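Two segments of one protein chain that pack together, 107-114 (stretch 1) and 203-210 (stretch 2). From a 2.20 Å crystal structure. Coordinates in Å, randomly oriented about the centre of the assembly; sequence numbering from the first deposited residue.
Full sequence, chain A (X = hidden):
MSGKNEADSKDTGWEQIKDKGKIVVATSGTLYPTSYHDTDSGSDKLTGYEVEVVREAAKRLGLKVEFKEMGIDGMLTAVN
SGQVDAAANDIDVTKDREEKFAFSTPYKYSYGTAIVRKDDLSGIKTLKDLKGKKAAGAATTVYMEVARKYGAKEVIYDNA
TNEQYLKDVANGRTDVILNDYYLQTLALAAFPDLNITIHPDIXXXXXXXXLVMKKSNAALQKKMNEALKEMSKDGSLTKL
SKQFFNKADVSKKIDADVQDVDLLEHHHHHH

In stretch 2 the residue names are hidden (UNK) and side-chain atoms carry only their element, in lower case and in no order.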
# COMPACT_ATOMS: atom_id res chain seq x y z
N TYR A 107 9.29 -0.94 -4.64
CA TYR A 107 9.58 0.35 -4.03
C TYR A 107 8.85 0.54 -2.70
O TYR A 107 8.82 1.64 -2.14
CB TYR A 107 9.29 1.51 -4.99
CG TYR A 107 8.10 1.37 -5.91
CD1 TYR A 107 6.80 1.44 -5.42
CD2 TYR A 107 8.27 1.24 -7.29
CE1 TYR A 107 5.70 1.39 -6.27
CE2 TYR A 107 7.18 1.20 -8.15
CZ TYR A 107 5.90 1.27 -7.64
OH TYR A 107 4.81 1.24 -8.48
N LYS A 108 8.27 -0.55 -2.19
CA LYS A 108 7.59 -0.53 -0.90
C LYS A 108 7.52 -1.94 -0.34
O LYS A 108 7.14 -2.88 -1.03
CB LYS A 108 6.18 0.05 -0.99
CG LYS A 108 5.46 0.09 0.36
CD LYS A 108 4.35 1.15 0.43
CE LYS A 108 3.09 0.73 -0.32
NZ LYS A 108 2.42 -0.43 0.32
N TYR A 109 7.92 -2.08 0.93
CA TYR A 109 7.89 -3.36 1.62
C TYR A 109 7.09 -3.13 2.90
O TYR A 109 7.27 -2.13 3.58
CB TYR A 109 9.31 -3.81 1.97
CG TYR A 109 10.22 -3.98 0.77
CD1 TYR A 109 10.73 -2.88 0.09
CD2 TYR A 109 10.57 -5.25 0.32
CE1 TYR A 109 11.57 -3.03 -1.01
CE2 TYR A 109 11.42 -5.42 -0.78
CZ TYR A 109 11.91 -4.31 -1.44
OH TYR A 109 12.74 -4.46 -2.52
N SER A 110 6.21 -4.06 3.22
CA SER A 110 5.40 -3.91 4.41
C SER A 110 4.91 -5.27 4.87
O SER A 110 5.35 -6.31 4.38
CB SER A 110 4.22 -2.98 4.12
OG SER A 110 3.52 -2.64 5.30
N TYR A 111 4.00 -5.25 5.84
CA TYR A 111 3.39 -6.44 6.41
C TYR A 111 2.21 -5.97 7.26
O TYR A 111 2.09 -4.78 7.56
CB TYR A 111 4.41 -7.21 7.26
CG TYR A 111 5.15 -6.38 8.28
CD1 TYR A 111 4.54 -6.00 9.47
CD2 TYR A 111 6.45 -5.97 8.05
CE1 TYR A 111 5.22 -5.21 10.41
CE2 TYR A 111 7.14 -5.19 8.97
CZ TYR A 111 6.52 -4.81 10.15
OH TYR A 111 7.21 -4.04 11.06
N GLY A 112 1.33 -6.89 7.63
CA GLY A 112 0.18 -6.52 8.43
C GLY A 112 0.47 -6.47 9.92
O GLY A 112 1.39 -7.13 10.40
N THR A 113 -0.32 -5.69 10.65
CA THR A 113 -0.15 -5.58 12.09
C THR A 113 -1.52 -5.43 12.71
O THR A 113 -2.54 -5.59 12.03
CB THR A 113 0.73 -4.36 12.47
OG1 THR A 113 0.17 -3.16 11.92
CG2 THR A 113 2.15 -4.54 11.96
N ALA A 114 -1.56 -5.15 14.01
CA ALA A 114 -2.81 -5.00 14.72
C ALA A 114 -2.78 -3.81 15.66
O ALA A 114 -1.79 -3.57 16.35
CB ALA A 114 -3.12 -6.26 15.51
N UNK A 203 2.98 -9.61 13.72
CA UNK A 203 3.41 -9.22 12.38
C UNK A 203 3.06 -10.41 11.49
O UNK A 203 3.40 -11.54 11.80
c UNK A 203 5.45 -7.87 13.27
c UNK A 203 4.93 -8.98 12.34
c UNK A 203 7.54 -6.63 14.02
c UNK A 203 6.98 -7.81 13.22
n UNK A 203 7.18 -6.68 15.47
N UNK A 204 2.36 -10.15 10.38
CA UNK A 204 1.96 -11.24 9.50
C UNK A 204 1.86 -10.83 8.04
O UNK A 204 1.70 -9.66 7.70
c UNK A 204 -2.24 -8.57 10.11
c UNK A 204 -0.54 -9.89 11.14
c UNK A 204 -0.46 -10.72 10.02
c UNK A 204 -2.20 -9.38 8.98
c UNK A 204 -1.42 -8.83 11.19
o UNK A 204 -3.06 -7.47 10.14
c UNK A 204 -1.31 -10.45 8.95
c UNK A 204 0.60 -11.79 9.94
N UNK A 205 1.95 -11.84 7.18
CA UNK A 205 1.83 -11.66 5.74
C UNK A 205 2.70 -10.58 5.10
O UNK A 205 2.19 -9.55 4.66
c UNK A 205 -2.65 -11.06 4.82
c UNK A 205 0.09 -11.37 3.90
c UNK A 205 0.37 -11.38 5.39
se UNK A 205 -1.46 -10.32 3.48
N UNK A 206 4.02 -10.81 5.02
CA UNK A 206 4.89 -9.80 4.41
C UNK A 206 4.46 -9.56 2.96
O UNK A 206 3.87 -10.44 2.33
c UNK A 206 6.27 -10.44 4.51
c UNK A 206 5.96 -11.91 4.38
c UNK A 206 4.75 -12.06 5.28
N UNK A 207 4.73 -8.37 2.44
CA UNK A 207 4.35 -8.04 1.07
C UNK A 207 5.19 -6.89 0.53
O UNK A 207 5.80 -6.14 1.30
n UNK A 207 1.85 -6.82 3.08
c UNK A 207 2.85 -7.66 1.03
o UNK A 207 2.80 -5.33 1.69
c UNK A 207 2.50 -6.50 1.97
N UNK A 208 5.22 -6.77 -0.79
CA UNK A 208 5.96 -5.71 -1.46
C UNK A 208 5.21 -5.30 -2.72
O UNK A 208 4.54 -6.13 -3.35
c UNK A 208 7.38 -6.17 -1.81
c UNK A 208 7.48 -7.42 -2.69
c UNK A 208 8.94 -7.88 -2.77
n UNK A 208 10.53 -9.66 -3.47
c UNK A 208 9.10 -9.22 -3.47
N UNK A 209 5.32 -4.03 -3.08
CA UNK A 209 4.63 -3.50 -4.26
C UNK A 209 5.60 -2.94 -5.29
O UNK A 209 6.69 -2.45 -4.96
c UNK A 209 3.63 -2.41 -3.85
n UNK A 209 2.80 -4.39 -1.02
c UNK A 209 2.56 -2.87 -2.89
o UNK A 209 3.78 -2.38 -0.91
c UNK A 209 3.10 -3.20 -1.52
N UNK A 210 5.19 -3.00 -6.55
CA UNK A 210 6.02 -2.52 -7.64
C UNK A 210 5.16 -2.13 -8.82
O UNK A 210 3.95 -2.38 -8.82
c UNK A 210 7.02 -3.61 -8.07

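Position 203 carries four carbons in a row ending in a nitrogen, and the carbons lie beside the ring of Tyr111; the unbranched chain identifies Lys203. CG of Lys203 is 3.9 Å from CE1 of Tyr111. A long methylene chain suits this partly exposed place, since it can pack beside an aromatic neighbour while its amino group extends beyond it.

At position 204 one carbon leads to a six-carbon ring bearing an oxygen; the ring lies flat over Gly112 and the oxygen reaches the backbone of Thr113, which makes it Tyr204. CA of Gly112 is 3.8 Å from the ring centroid, close to the ring normal. A side chain on Gly112 would leave no room for the ring: an ideal CB there would sit 2.4 Å from CE2 of Tyr204. The phenol continues past the glycine, and OH of Tyr204 donates a hydrogen bond to O of Thr113 at 2.7 Å, so the hydroxyl, and not the ring alone, is used.

Position 205 has two carbons, a selenium and a final carbon, unbranched, and these make no close contact with stretch 1: Met205, present as selenomethionine. The contact asks little of its side chain. Its backbone, with phi and psi both positive, lies where the strand pairing shifts by one residue, a beta bulge.

Three carbons close a ring onto the backbone nitrogen at position 206, whose CB points away from stretch 1; only Pro206 has such a ring. Lacking an N-H, it cannot donate a backbone hydrogen bond, and the bridges flanking the bulge use N of other residues; CA of Pro206 makes a CA-H...O contact with O of Ser110 at 3.5 Å.

Position 207 shows two carbons, the second carrying an oxygen and a nitrogen, with the oxygen near CB of Ser110 and the nitrogen near CA of Tyr111: Asn207. Its backbone forms a reciprocal pair with Ser110, N of Ser110 to O of Asn207 and N of Asn207 to O of Ser110, both 2.9 Å. The short amide also serves its own strand, ND2 of Asn207 donating to O of Met205 at 3.2 Å.

At position 208 four carbons again run out to a nitrogen, the first lying near the ring of Tyr109, giving Lys208. CB of Lys208 lies 3.9 Å from CD2 of Tyr109, while the end of the chain leads away from stretch 1, a course that suits a charged group at a partly exposed site.

Position 209 has three carbons, the third bearing an oxygen and a nitrogen, and the oxygen meets the amino group of Lys108: Gln209. OE1 of Gln209 accepts a hydrogen bond from NZ of Lys108 at 2.7 Å, and NE2 of Gln209 donates to OD1 of Asn207 at 2.9 Å. One amide thus supplies both an acceptor and a donor in a buried setting.

A single carbon at position 210, turned away from stretch 1, marks Ala210. Its CA rests over the face of the Tyr107 ring, 4.0 Å from the centroid; because the backbone makes this ring contact, a single methyl is enough here.

The contact is an antiparallel strand pairing held by backbone hydrogen bonds and interrupted by the bulge. Side chains reinforce it: Tyr204 covers Gly112, and the amides of Asn207 and Gln209 link to each other and, through Gln209, to Lys108.

Stretch 2, residues 203-210: KYMPNKQA
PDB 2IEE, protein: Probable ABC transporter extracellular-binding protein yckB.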